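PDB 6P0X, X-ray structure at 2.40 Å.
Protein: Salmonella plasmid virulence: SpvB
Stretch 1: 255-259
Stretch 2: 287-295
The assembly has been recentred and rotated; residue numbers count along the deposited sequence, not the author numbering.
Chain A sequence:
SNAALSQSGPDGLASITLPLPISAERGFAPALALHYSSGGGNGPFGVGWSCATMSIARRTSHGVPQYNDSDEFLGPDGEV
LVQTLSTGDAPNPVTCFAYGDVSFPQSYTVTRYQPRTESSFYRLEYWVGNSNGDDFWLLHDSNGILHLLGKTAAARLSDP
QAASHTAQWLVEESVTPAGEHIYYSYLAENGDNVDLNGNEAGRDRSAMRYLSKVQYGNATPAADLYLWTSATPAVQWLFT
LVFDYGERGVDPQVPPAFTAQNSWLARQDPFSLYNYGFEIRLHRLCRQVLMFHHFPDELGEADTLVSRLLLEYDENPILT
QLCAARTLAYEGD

Stretch 1 (255-259) PPAFT
Stretch 2, residues 287-295: RQVLMFHHF

Residues around 288-293 of stretch 2 form a β-strand, and stretch 1 is an irregular segment that packs against one side of it. No hydrogen bond crosses between them. The contact is apolar and aromatic packing, burying 293 Å² over both sides. The two stretches run in the same general direction: Pro 256 lies nearest Leu 290 (CA to CA 8.5 Å), and Phe 258 nearest Phe 292 (CA to CA 7.7 Å). Pro 255 (-71/141, C-gamma endo) and Thr 259 (-99/130, chi1 m) make no contact with stretch 2.

Arg 287 (-92/-26; chi1 m, chi2 m, chi3 t, chi4 113°) does not reach stretch 1. Gln 288 is extended (-159/158), with chi1 p, chi2 t and chi3 -33°. Its CA-to-CB bond points toward stretch 1, and its OE1 lies 3.7 Å from Pro 256 CG. This is a packing contact; both polar ends of the Gln 288 side chain are hydrogen-bonded elsewhere in the structure.

Val 289 (-124/119, chi1 t) is out of reach, consistent with the alternation of a strand. Leu 290 (-114/143, chi1 m, chi2 t) points toward stretch 1 again. Its CD1 meets Pro 256 CG at 3.9 Å. Pro 256 is buried, at -81/137 with a C-gamma endo pucker, and its compact ring offers carbon to this apolar neighbour. Met 291 (-111/121; chi1 t, chi2 p, chi3 -126°) is out of reach.

Phe 292 (-119/139) points toward stretch 1 with chi1 -78° (m) and chi2 -89°. Pro 256 O sits at its ring edge, 3.9 Å from Phe 292 CZ. Ala 257 (-77/159) turns its methyl away, but its backbone C comes within 4.1 Å of Phe 292 CZ. Phe 258 (-66/-44) has chi1 t and chi2 66°, and its CA-to-CB bond points sideways. Its ring presents an edge to the face of Phe 292, with centroids 4.8 Å apart and planes at 73°. Phe 258 CD1 approaches Phe 292 CG to 3.5 Å. Phe 258 CB also lies over that face, 4.2 Å from the Phe 292 ring centroid, in a CH-pi contact. Phe 258 (80 Å²), Phe 292 (68 Å²) and Pro 256 (66 Å²) have the most area covered by the other stretch; Phe 292 is buried, and its flat ring gives a broad face for the edge of Phe 258.

His 293 (-109/153; chi1 m, chi2 -179°) does not touch stretch 1. His 294 (-131/80) starts sideways, but chi1 -54° (m) and chi2 -82° bring its ring end nearer. Its edge meets the face of Phe 258 in an offset edge-to-face pair, centroids 5.1 Å apart, planes at 76°. His 294 CE1 is 3.6 Å from Phe 258 CZ. Both His 294 ring nitrogens are hydrogen-bonded elsewhere. Phe 295 (-124/71; chi1 m, chi2 83°) lies beyond the contact.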

# COMPACT_ATOMS: atom_id res chain seq x y z
N PRO A 255 -11.48 -23.66 -5.48
CA PRO A 255 -11.19 -22.31 -5.96
C PRO A 255 -11.62 -21.26 -4.94
O PRO A 255 -12.67 -21.40 -4.30
CB PRO A 255 -12.01 -22.20 -7.25
CG PRO A 255 -13.15 -23.13 -7.02
CD PRO A 255 -12.59 -24.28 -6.23
N PRO A 256 -10.83 -20.20 -4.76
CA PRO A 256 -11.19 -19.17 -3.79
C PRO A 256 -12.21 -18.17 -4.33
O PRO A 256 -12.11 -17.70 -5.47
CB PRO A 256 -9.85 -18.48 -3.50
CG PRO A 256 -8.96 -18.80 -4.67
CD PRO A 256 -9.56 -19.92 -5.46
N ALA A 257 -13.19 -17.84 -3.49
CA ALA A 257 -14.23 -16.89 -3.84
C ALA A 257 -13.71 -15.46 -3.76
O ALA A 257 -12.71 -15.17 -3.10
CB ALA A 257 -15.44 -17.06 -2.92
N PHE A 258 -14.41 -14.55 -4.45
CA PHE A 258 -13.98 -13.15 -4.47
C PHE A 258 -14.10 -12.51 -3.09
O PHE A 258 -13.19 -11.79 -2.65
CB PHE A 258 -14.81 -12.37 -5.49
CG PHE A 258 -14.38 -10.93 -5.64
CD1 PHE A 258 -13.14 -10.62 -6.16
CD2 PHE A 258 -15.21 -9.90 -5.24
CE1 PHE A 258 -12.74 -9.30 -6.29
CE2 PHE A 258 -14.82 -8.57 -5.37
CZ PHE A 258 -13.58 -8.27 -5.90
N THR A 259 -15.21 -12.75 -2.39
CA THR A 259 -15.43 -12.20 -1.06
C THR A 259 -15.09 -13.24 -0.01
O THR A 259 -15.56 -14.38 -0.08
CB THR A 259 -16.88 -11.74 -0.90
OG1 THR A 259 -17.15 -10.65 -1.80
CG2 THR A 259 -17.14 -11.28 0.53
N ARG A 287 -0.96 -15.73 1.51
CA ARG A 287 -0.98 -17.10 1.02
C ARG A 287 -1.19 -17.19 -0.48
O ARG A 287 -0.77 -18.17 -1.09
CB ARG A 287 -2.08 -17.90 1.73
CG ARG A 287 -2.12 -17.75 3.24
CD ARG A 287 -0.77 -18.06 3.86
NE ARG A 287 -0.72 -17.64 5.26
CZ ARG A 287 -0.63 -18.47 6.29
NH1 ARG A 287 -0.57 -19.78 6.10
NH2 ARG A 287 -0.59 -17.98 7.53
N GLN A 288 -1.83 -16.19 -1.09
CA GLN A 288 -2.09 -16.29 -2.52
C GLN A 288 -2.34 -14.91 -3.11
O GLN A 288 -2.70 -13.96 -2.41
CB GLN A 288 -3.27 -17.22 -2.81
CG GLN A 288 -4.50 -16.90 -1.99
CD GLN A 288 -5.53 -18.00 -2.00
OE1 GLN A 288 -5.69 -18.71 -2.99
NE2 GLN A 288 -6.24 -18.16 -0.88
N VAL A 289 -2.13 -14.83 -4.42
CA VAL A 289 -2.41 -13.63 -5.20
C VAL A 289 -3.36 -14.03 -6.33
O VAL A 289 -3.02 -14.87 -7.17
CB VAL A 289 -1.13 -12.98 -5.76
CG1 VAL A 289 -1.45 -11.68 -6.47
CG2 VAL A 289 -0.12 -12.74 -4.64
N LEU A 290 -4.55 -13.43 -6.35
CA LEU A 290 -5.62 -13.82 -7.25
C LEU A 290 -5.91 -12.70 -8.24
O LEU A 290 -5.86 -11.52 -7.89
CB LEU A 290 -6.89 -14.16 -6.47
CG LEU A 290 -6.66 -14.92 -5.16
CD1 LEU A 290 -7.96 -15.05 -4.40
CD2 LEU A 290 -6.05 -16.30 -5.43
N MET A 291 -6.21 -13.07 -9.48
CA MET A 291 -6.58 -12.11 -10.52
C MET A 291 -8.05 -12.29 -10.86
O MET A 291 -8.47 -13.38 -11.26
CB MET A 291 -5.71 -12.29 -11.76
CG MET A 291 -5.86 -11.19 -12.80
SD MET A 291 -5.28 -9.58 -12.22
CE MET A 291 -6.73 -8.57 -12.52
N PHE A 292 -8.85 -11.23 -10.70
CA PHE A 292 -10.28 -11.26 -10.97
C PHE A 292 -10.62 -10.27 -12.07
O PHE A 292 -10.11 -9.14 -12.09
CB PHE A 292 -11.10 -10.93 -9.72
CG PHE A 292 -11.23 -12.07 -8.74
CD1 PHE A 292 -12.27 -12.98 -8.85
CD2 PHE A 292 -10.32 -12.22 -7.70
CE1 PHE A 292 -12.40 -14.02 -7.95
CE2 PHE A 292 -10.45 -13.26 -6.79
CZ PHE A 292 -11.49 -14.16 -6.92
N HIS A 293 -11.51 -10.68 -12.97
CA HIS A 293 -12.11 -9.80 -13.96
C HIS A 293 -13.57 -9.56 -13.60
O HIS A 293 -14.22 -10.40 -12.98
CB HIS A 293 -12.01 -10.39 -15.37
CG HIS A 293 -10.61 -10.50 -15.89
ND1 HIS A 293 -10.32 -10.99 -17.14
CD2 HIS A 293 -9.42 -10.19 -15.32
CE1 HIS A 293 -9.01 -10.98 -17.32
NE2 HIS A 293 -8.44 -10.49 -16.23
N HIS A 294 -14.10 -8.40 -14.02
CA HIS A 294 -15.45 -7.97 -13.67
C HIS A 294 -16.17 -7.54 -14.95
O HIS A 294 -16.29 -6.36 -15.25
CB HIS A 294 -15.43 -6.85 -12.64
CG HIS A 294 -14.63 -7.18 -11.41
ND1 HIS A 294 -15.14 -7.92 -10.37
CD2 HIS A 294 -13.36 -6.87 -11.06
CE1 HIS A 294 -14.22 -8.05 -9.43
NE2 HIS A 294 -13.13 -7.42 -9.83
N PHE A 295 -16.65 -8.53 -15.70
CA PHE A 295 -17.40 -8.32 -16.94
C PHE A 295 -18.74 -9.02 -16.82
O PHE A 295 -18.99 -10.05 -17.47
CB PHE A 295 -16.61 -8.83 -18.15
CG PHE A 295 -15.36 -8.05 -18.44
CD1 PHE A 295 -14.18 -8.33 -17.77
CD2 PHE A 295 -15.36 -7.05 -19.40
CE1 PHE A 295 -13.02 -7.61 -18.04
CE2 PHE A 295 -14.21 -6.33 -19.68
CZ PHE A 295 -13.04 -6.61 -19.00